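Long-range contacts in myosin-I heavy chain (Dictyostelium discoideum, PDB 5EJR), which works as an actin-based motor with ATPase activity in the early steps of phagocytosis and adhesion, and is represented here by its C-terminal MyTH4-FERM tail: residues A348-Q353 with F395-Q400; L364-V369 with V385-I390. All coordinates share one frame; numbering follows the deposited sequence.

Contact 1: A348-Q353 with F395-Q400; sequences AAILIQ and FELVSQ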
ATOM      1  N   ALA A 348     -17.234 -10.729 -30.817  1.00 14.80           N
ATOM      2  CA  ALA A 348     -18.345 -11.456 -30.216  1.00 13.90           C
ATOM      3  C   ALA A 348     -18.381 -12.883 -30.769  1.00 17.32           C
ATOM      4  O   ALA A 348     -18.420 -13.805 -29.970  1.00 16.01           O
ATOM      5  CB  ALA A 348     -19.645 -10.710 -30.494  1.00 14.01           C
ATOM      6  N   ALA A 349     -18.182 -13.079 -32.110  1.00 14.87           N
ATOM      7  CA  ALA A 349     -18.162 -14.433 -32.713  1.00 13.78           C
ATOM      8  C   ALA A 349     -17.092 -15.342 -32.129  1.00 17.01           C
ATOM      9  O   ALA A 349     -17.394 -16.495 -31.816  1.00 15.04           O
ATOM     10  CB  ALA A 349     -18.055 -14.372 -34.233  1.00 13.04           C
ATOM     11  N   ILE A 350     -15.854 -14.816 -31.941  1.00 13.37           N
ATOM     12  CA  ILE A 350     -14.749 -15.590 -31.367  1.00 13.21           C
ATOM     13  C   ILE A 350     -15.062 -15.965 -29.949  1.00 15.69           C
ATOM     14  O   ILE A 350     -14.864 -17.102 -29.568  1.00 14.33           O
ATOM     15  CB  ILE A 350     -13.394 -14.808 -31.449  1.00 15.26           C
ATOM     16  CG1 ILE A 350     -12.965 -14.616 -32.891  1.00 15.90           C
ATOM     17  CG2 ILE A 350     -12.302 -15.533 -30.641  1.00 16.01           C
ATOM     18  CD1 ILE A 350     -11.929 -13.536 -33.045  1.00 28.91           C
ATOM     19  N   LEU A 351     -15.481 -14.986 -29.137  1.00 12.56           N
ATOM     20  CA  LEU A 351     -15.795 -15.218 -27.733  1.00 12.74           C
ATOM     21  C   LEU A 351     -16.934 -16.201 -27.538  1.00 16.73           C
ATOM     22  O   LEU A 351     -16.927 -16.946 -26.558  1.00 16.32           O
ATOM     23  CB  LEU A 351     -16.051 -13.887 -26.987  1.00 11.86           C
ATOM     24  CG  LEU A 351     -14.840 -12.911 -26.878  1.00 13.96           C
ATOM     25  CD1 LEU A 351     -15.195 -11.726 -26.033  1.00 13.68           C
ATOM     26  CD2 LEU A 351     -13.633 -13.587 -26.256  1.00 11.03           C
ATOM     27  N   ILE A 352     -17.892 -16.228 -28.474  1.00 12.86           N
ATOM     28  CA  ILE A 352     -19.003 -17.215 -28.434  1.00 11.96           C
ATOM     29  C   ILE A 352     -18.419 -18.624 -28.708  1.00 18.17           C
ATOM     30  O   ILE A 352     -18.712 -19.553 -27.963  1.00 18.90           O
ATOM     31  CB  ILE A 352     -20.145 -16.818 -29.431  1.00 13.99           C
ATOM     32  CG1 ILE A 352     -20.946 -15.619 -28.860  1.00 15.21           C
ATOM     33  CG2 ILE A 352     -21.096 -18.029 -29.733  1.00 13.07           C
ATOM     34  CD1 ILE A 352     -21.837 -14.886 -29.898  1.00 11.50           C
ATOM     35  N   GLN A 353     -17.525 -18.754 -29.696  1.00 15.70           N
ATOM     36  CA  GLN A 353     -16.899 -20.051 -29.992  1.00 16.67           C
ATOM     37  C   GLN A 353     -16.086 -20.549 -28.783  1.00 23.20           C
ATOM     38  O   GLN A 353     -16.040 -21.763 -28.522  1.00 24.27           O
ATOM     39  CB  GLN A 353     -16.076 -19.996 -31.291  1.00 17.83           C
ATOM     40  CG  GLN A 353     -15.776 -21.394 -31.859  1.00 36.12           C
ATOM     41  CD  GLN A 353     -14.918 -21.425 -33.099  1.00 50.24           C
ATOM     42  OE1 GLN A 353     -14.715 -20.424 -33.777  1.00 45.31           O
ATOM     43  NE2 GLN A 353     -14.404 -22.597 -33.442  1.00 40.38           N
ATOM     44  N   PHE A 395     -20.628 -17.529 -39.491  1.00 26.46           N
ATOM     45  CA  PHE A 395     -20.537 -18.226 -40.791  1.00 27.06           C
ATOM     46  C   PHE A 395     -19.101 -18.195 -41.366  1.00 33.07           C
ATOM     47  O   PHE A 395     -18.731 -19.089 -42.126  1.00 32.88           O
ATOM     48  CB  PHE A 395     -21.444 -17.562 -41.838  1.00 28.61           C
ATOM     49  CG  PHE A 395     -22.934 -17.687 -41.621  1.00 30.81           C
ATOM     50  CD1 PHE A 395     -23.498 -18.887 -41.205  1.00 33.88           C
ATOM     51  CD2 PHE A 395     -23.781 -16.623 -41.894  1.00 32.14           C
ATOM     52  CE1 PHE A 395     -24.879 -18.998 -41.013  1.00 34.70           C
ATOM     53  CE2 PHE A 395     -25.159 -16.732 -41.686  1.00 34.87           C
ATOM     54  CZ  PHE A 395     -25.694 -17.914 -41.247  1.00 33.13           C
ATOM     55  N   GLU A 396     -18.323 -17.140 -41.048  1.00 30.51           N
ATOM     56  CA  GLU A 396     -16.959 -16.974 -41.559  1.00 31.10           C
ATOM     57  C   GLU A 396     -15.901 -17.576 -40.637  1.00 38.12           C
ATOM     58  O   GLU A 396     -14.716 -17.548 -40.961  1.00 38.42           O
ATOM     59  CB  GLU A 396     -16.674 -15.502 -41.883  1.00 32.49           C
ATOM     60  CG  GLU A 396     -17.469 -15.005 -43.079  1.00 47.06           C
ATOM     61  CD  GLU A 396     -17.259 -13.553 -43.452  1.00 82.83           C
ATOM     62  OE1 GLU A 396     -16.107 -13.177 -43.767  1.00 86.92           O
ATOM     63  OE2 GLU A 396     -18.262 -12.800 -43.483  1.00 81.82           O
ATOM     64  N   LEU A 397     -16.339 -18.166 -39.514  1.00 37.04           N
ATOM     65  CA  LEU A 397     -15.470 -18.762 -38.512  1.00 38.30           C
ATOM     66  C   LEU A 397     -15.326 -20.257 -38.696  1.00 44.77           C
ATOM     67  O   LEU A 397     -16.311 -20.996 -38.647  1.00 45.99           O
ATOM     68  CB  LEU A 397     -15.969 -18.415 -37.089  1.00 38.85           C
ATOM     69  CG  LEU A 397     -14.967 -17.747 -36.145  1.00 43.16           C
ATOM     70  CD1 LEU A 397     -14.598 -16.364 -36.626  1.00 44.02           C
ATOM     71  CD2 LEU A 397     -15.534 -17.626 -34.760  1.00 43.63           C
ATOM     72  N   VAL A 398     -14.093 -20.704 -38.920  1.00 42.50           N
ATOM     73  CA  VAL A 398     -13.793 -22.134 -39.082  1.00 44.11           C
ATOM     74  C   VAL A 398     -13.442 -22.750 -37.723  1.00 47.94           C
ATOM     75  O   VAL A 398     -13.278 -21.998 -36.758  1.00 47.92           O
ATOM     76  CB  VAL A 398     -12.718 -22.407 -40.165  1.00 48.18           C
ATOM     77  CG1 VAL A 398     -13.320 -22.278 -41.563  1.00 48.20           C
ATOM     78  CG2 VAL A 398     -11.496 -21.493 -39.998  1.00 47.57           C
ATOM     79  N   SER A 399     -13.348 -24.100 -37.634  1.00 42.98           N
ATOM     80  CA  SER A 399     -12.994 -24.761 -36.376  1.00 42.00           C
ATOM     81  C   SER A 399     -11.562 -24.417 -35.995  1.00 40.15           C
ATOM     82  O   SER A 399     -10.673 -24.461 -36.851  1.00 38.71           O
ATOM     83  CB  SER A 399     -13.146 -26.274 -36.479  1.00 47.28           C
ATOM     84  OG  SER A 399     -13.031 -26.864 -35.194  1.00 61.94           O
ATOM     85  N   GLN A 400     -11.365 -23.998 -34.728  1.00 33.34           N
ATOM     86  CA  GLN A 400     -10.057 -23.635 -34.163  1.00 30.46           C
ATOM     87  C   GLN A 400      -9.979 -24.153 -32.739  1.00 28.22           C
ATOM     88  O   GLN A 400     -11.012 -24.329 -32.096  1.00 27.86           O
ATOM     89  CB  GLN A 400      -9.856 -22.100 -34.169  1.00 31.28           C
ATOM     90  CG  GLN A 400      -9.944 -21.422 -35.540  1.00 29.11           C
ATOM     91  CD  GLN A 400      -8.710 -21.593 -36.403  1.00 39.97           C
ATOM     92  OE1 GLN A 400      -7.762 -22.310 -36.073  1.00 30.91           O
ATOM     93  NE2 GLN A 400      -8.678 -20.892 -37.516  1.00 39.92           N
TER

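Contact 2: L364-V369 with V385-I390; sequences LTKEVV and VWISMI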
ATOM      1  N   LEU A 364     -28.185 -18.929 -30.979  1.00 20.91           N
ATOM      2  CA  LEU A 364     -27.820 -17.563 -30.623  1.00 21.03           C
ATOM      3  C   LEU A 364     -29.006 -16.810 -30.020  1.00 25.14           C
ATOM      4  O   LEU A 364     -30.097 -16.807 -30.591  1.00 25.78           O
ATOM      5  CB  LEU A 364     -27.267 -16.850 -31.869  1.00 21.63           C
ATOM      6  CG  LEU A 364     -26.533 -15.536 -31.715  1.00 27.45           C
ATOM      7  CD1 LEU A 364     -25.364 -15.628 -30.698  1.00 27.41           C
ATOM      8  CD2 LEU A 364     -26.046 -15.055 -33.073  1.00 26.88           C
ATOM      9  N   THR A 365     -28.809 -16.207 -28.845  1.00 19.96           N
ATOM     10  CA  THR A 365     -29.886 -15.498 -28.131  1.00 19.64           C
ATOM     11  C   THR A 365     -29.360 -14.177 -27.610  1.00 22.16           C
ATOM     12  O   THR A 365     -28.140 -13.945 -27.652  1.00 19.85           O
ATOM     13  CB  THR A 365     -30.402 -16.371 -26.945  1.00 29.06           C
ATOM     14  OG1 THR A 365     -29.402 -16.486 -25.927  1.00 20.20           O
ATOM     15  CG2 THR A 365     -30.896 -17.756 -27.370  1.00 27.93           C
ATOM     16  N   LYS A 366     -30.267 -13.332 -27.054  1.00 20.44           N
ATOM     17  CA  LYS A 366     -29.923 -12.067 -26.427  1.00 19.25           C
ATOM     18  C   LYS A 366     -28.977 -12.364 -25.286  1.00 21.98           C
ATOM     19  O   LYS A 366     -27.988 -11.662 -25.134  1.00 20.40           O
ATOM     20  CB  LYS A 366     -31.169 -11.368 -25.851  1.00 23.24           C
ATOM     21  CG  LYS A 366     -32.067 -10.747 -26.903  1.00 35.39           C
ATOM     22  CD  LYS A 366     -33.330 -10.165 -26.275  1.00 37.06           C
ATOM     23  CE  LYS A 366     -34.238  -9.548 -27.318  1.00 40.27           C
ATOM     24  NZ  LYS A 366     -35.352  -8.778 -26.691  1.00 48.48           N
ATOM     25  N   GLU A 367     -29.258 -13.436 -24.513  1.00 18.87           N
ATOM     26  CA  GLU A 367     -28.473 -13.828 -23.349  1.00 20.28           C
ATOM     27  C   GLU A 367     -27.030 -14.201 -23.731  1.00 22.21           C
ATOM     28  O   GLU A 367     -26.100 -13.836 -23.013  1.00 21.39           O
ATOM     29  CB  GLU A 367     -29.191 -14.931 -22.545  1.00 23.02           C
ATOM     30  CG  GLU A 367     -30.538 -14.505 -21.941  1.00 35.66           C
ATOM     31  CD  GLU A 367     -31.710 -14.144 -22.857  1.00 60.06           C
ATOM     32  OE1 GLU A 367     -31.839 -14.729 -23.963  1.00 32.52           O
ATOM     33  OE2 GLU A 367     -32.502 -13.258 -22.458  1.00 45.81           O
ATOM     34  N   VAL A 368     -26.839 -14.847 -24.893  1.00 17.22           N
ATOM     35  CA  VAL A 368     -25.496 -15.185 -25.393  1.00 15.07           C
ATOM     36  C   VAL A 368     -24.747 -13.896 -25.783  1.00 17.37           C
ATOM     37  O   VAL A 368     -23.577 -13.752 -25.424  1.00 14.55           O
ATOM     38  CB  VAL A 368     -25.545 -16.241 -26.540  1.00 17.83           C
ATOM     39  CG1 VAL A 368     -24.170 -16.457 -27.172  1.00 15.80           C
ATOM     40  CG2 VAL A 368     -26.099 -17.574 -26.022  1.00 18.12           C
ATOM     41  N   VAL A 369     -25.428 -12.954 -26.471  1.00 15.02           N
ATOM     42  CA  VAL A 369     -24.834 -11.671 -26.900  1.00 15.36           C
ATOM     43  C   VAL A 369     -24.316 -10.866 -25.687  1.00 17.41           C
ATOM     44  O   VAL A 369     -23.192 -10.348 -25.736  1.00 15.57           O
ATOM     45  CB  VAL A 369     -25.772 -10.831 -27.805  1.00 18.60           C
ATOM     46  CG1 VAL A 369     -25.204  -9.424 -28.071  1.00 16.52           C
ATOM     47  CG2 VAL A 369     -26.052 -11.556 -29.109  1.00 18.28           C
ATOM     48  N   VAL A 385     -30.251  -6.560 -33.992  1.00 22.70           N
ATOM     49  CA  VAL A 385     -29.338  -6.260 -35.109  1.00 22.29           C
ATOM     50  C   VAL A 385     -27.950  -6.896 -34.793  1.00 21.92           C
ATOM     51  O   VAL A 385     -27.308  -7.458 -35.673  1.00 20.46           O
ATOM     52  CB  VAL A 385     -29.248  -4.740 -35.427  1.00 26.61           C
ATOM     53  CG1 VAL A 385     -28.225  -4.467 -36.539  1.00 26.25           C
ATOM     54  CG2 VAL A 385     -30.621  -4.163 -35.794  1.00 26.49           C
ATOM     55  N   TRP A 386     -27.529  -6.843 -33.535  1.00 17.60           N
ATOM     56  CA  TRP A 386     -26.279  -7.478 -33.112  1.00 15.68           C
ATOM     57  C   TRP A 386     -26.332  -8.990 -33.334  1.00 19.59           C
ATOM     58  O   TRP A 386     -25.394  -9.552 -33.872  1.00 17.12           O
ATOM     59  CB  TRP A 386     -25.990  -7.168 -31.649  1.00 14.41           C
ATOM     60  CG  TRP A 386     -25.413  -5.811 -31.463  1.00 15.29           C
ATOM     61  CD1 TRP A 386     -26.003  -4.744 -30.844  1.00 18.07           C
ATOM     62  CD2 TRP A 386     -24.099  -5.385 -31.839  1.00 14.83           C
ATOM     63  NE1 TRP A 386     -25.122  -3.701 -30.769  1.00 16.97           N
ATOM     64  CE2 TRP A 386     -23.953  -4.053 -31.398  1.00 18.26           C
ATOM     65  CE3 TRP A 386     -23.010  -6.021 -32.465  1.00 16.37           C
ATOM     66  CZ2 TRP A 386     -22.784  -3.314 -31.616  1.00 17.59           C
ATOM     67  CZ3 TRP A 386     -21.831  -5.296 -32.655  1.00 17.71           C
ATOM     68  CH2 TRP A 386     -21.723  -3.966 -32.227  1.00 17.57           C
ATOM     69  N   ILE A 387     -27.464  -9.641 -32.983  1.00 17.55           N
ATOM     70  CA  ILE A 387     -27.643 -11.078 -33.206  1.00 17.57           C
ATOM     71  C   ILE A 387     -27.397 -11.412 -34.690  1.00 20.96           C
ATOM     72  O   ILE A 387     -26.603 -12.297 -34.996  1.00 20.87           O
ATOM     73  CB  ILE A 387     -29.059 -11.525 -32.740  1.00 19.85           C
ATOM     74  CG1 ILE A 387     -29.109 -11.559 -31.196  1.00 20.49           C
ATOM     75  CG2 ILE A 387     -29.410 -12.896 -33.355  1.00 20.21           C
ATOM     76  CD1 ILE A 387     -30.626 -11.725 -30.550  1.00 21.11           C
ATOM     77  N   SER A 388     -28.050 -10.665 -35.589  1.00 18.39           N
ATOM     78  CA  SER A 388     -27.920 -10.817 -37.031  1.00 19.37           C
ATOM     79  C   SER A 388     -26.455 -10.598 -37.514  1.00 22.00           C
ATOM     80  O   SER A 388     -25.965 -11.384 -38.322  1.00 21.23           O
ATOM     81  CB  SER A 388     -28.852  -9.838 -37.735  1.00 20.33           C
ATOM     82  OG  SER A 388     -28.855 -10.125 -39.121  1.00 27.49           O
ATOM     83  N   MET A 389     -25.771  -9.545 -37.024  1.00 17.58           N
ATOM     84  CA  MET A 389     -24.384  -9.247 -37.423  1.00 17.52           C
ATOM     85  C   MET A 389     -23.412 -10.329 -36.905  1.00 20.57           C
ATOM     86  O   MET A 389     -22.496 -10.726 -37.608  1.00 17.58           O
ATOM     87  CB  MET A 389     -23.961  -7.851 -36.946  1.00 20.87           C
ATOM     88  CG  MET A 389     -24.591  -6.738 -37.737  1.00 26.24           C
ATOM     89  SD  MET A 389     -24.038  -5.121 -37.171  1.00 31.56           S
ATOM     90  CE  MET A 389     -22.439  -5.027 -38.034  1.00 28.76           C
ATOM     91  N   ILE A 390     -23.623 -10.793 -35.677  1.00 16.01           N
ATOM     92  CA  ILE A 390     -22.819 -11.833 -35.049  1.00 14.35           C
ATOM     93  C   ILE A 390     -23.056 -13.175 -35.783  1.00 20.07           C
ATOM     94  O   ILE A 390     -22.093 -13.873 -36.126  1.00 18.58           O
ATOM     95  CB  ILE A 390     -23.066 -11.868 -33.530  1.00 16.42           C
ATOM     96  CG1 ILE A 390     -22.491 -10.594 -32.884  1.00 16.14           C
ATOM     97  CG2 ILE A 390     -22.474 -13.103 -32.887  1.00 17.36           C
ATOM     98  CD1 ILE A 390     -23.055 -10.255 -31.525  1.00 18.61           C
TER

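Contact 1: A348-Q353 with F395-Q400
L397 and Q353 carry this contact, their side chains crossing obliquely where a loop lies against a helix in the all-helical middle lobe (F2) of the FERM domain. The loop 395-400 links helix 383-394 to helix 402-416, and it turns L397 inward onto helix 341-355 while V398 and S399 direct their side chains away. On the helix, A349 and Q353 stand one turn apart on the same face, both pointing toward the loop. The L397 methyl CD2 settles over this face, with A349 CB 4.1 Å from it and the carbonyl oxygen A349 O 3.7 Å from it. Q353 holds CG anti to its backbone N (chi1 -162°), and the chain beyond CG is extended, with its amide reaching the loop at L397 and V398. Its OE1 lies only 3.1 Å from L397 CD2, an approach so short that it is to be read with caution, and this buried oxygen has no polar partner in the model. The L397 CG is off a staggered position (chi1 -125°), which may reflect strain or an imperfectly fitted rotamer. At the other end of the amide, Q353 NE2 sits 3.6 Å from V398 O, beyond hydrogen-bond range, and equally far from Q400 N, itself a donor. An alanine in place of Q353 would probably open a gap beside L397 and leave its isobutyl group freer to turn. From helix 402-416, L405 packs on Q353 and Q400, and L412 on I350. I350 CG1 also approaches L397 CD2, at 4.4 Å.

Contact 2: L364-V369 with V385-I390
V369 and I387 make the closest contact between side chains, crossing at about a right angle with V369 CG2 3.7 Å from I387 CG1. The same valine methyl also reaches I390, whose CD1 is 4.1 Å from V369 CG2. L364 closes this packed side from the loop that precedes helix 366-370: its CG is anti to the backbone N (chi1 -166°), and the methyl CD2 lies against the backbone of helix 383-394, 3.4 Å from I387 O, as the leucine slides past the I387 side chain in the opposite direction. In this corner of the helical FERM F2 lobe, a short helix thus rests on helix 383-394 through branched aliphatic groups. Behind the interface, I390 continues onto A348 of helix 341-355, while W386 turns its ring away and gives its NE1 hydrogen bond to L378 O. The solvent side is looser. There I387 CD1 reaches the start of the short helix, 3.9 Å from K366 N, and the exposed lysine adds little beyond its CG as its extended chain leads outward. T365 is the N-cap of that helix, its OG1 accepting from V368 N at 3.2 Å.

Overall arrangement
From the N terminus the chain passes the MyTH4 domain and the first FERM lobe before helix 341-355, which supplies one side of contact 1. It then passes through a loop into 364-369, turns through helix 375-378 and enters helix 383-394, where contact 2 closes a loop of 15 intervening residues. Only after this helix does 395-400 come back against 348-353, closing the wider loop of contact 1 around the whole of contact 2. The two centres are 13 Å apart, and the contacts share a seam: I352 CD1 lies 3.5 Å from I390 CG2. Helix 341-355 thus packs on both segments of contact 2 as well as on the loop of contact 1, all within the F2 lobe.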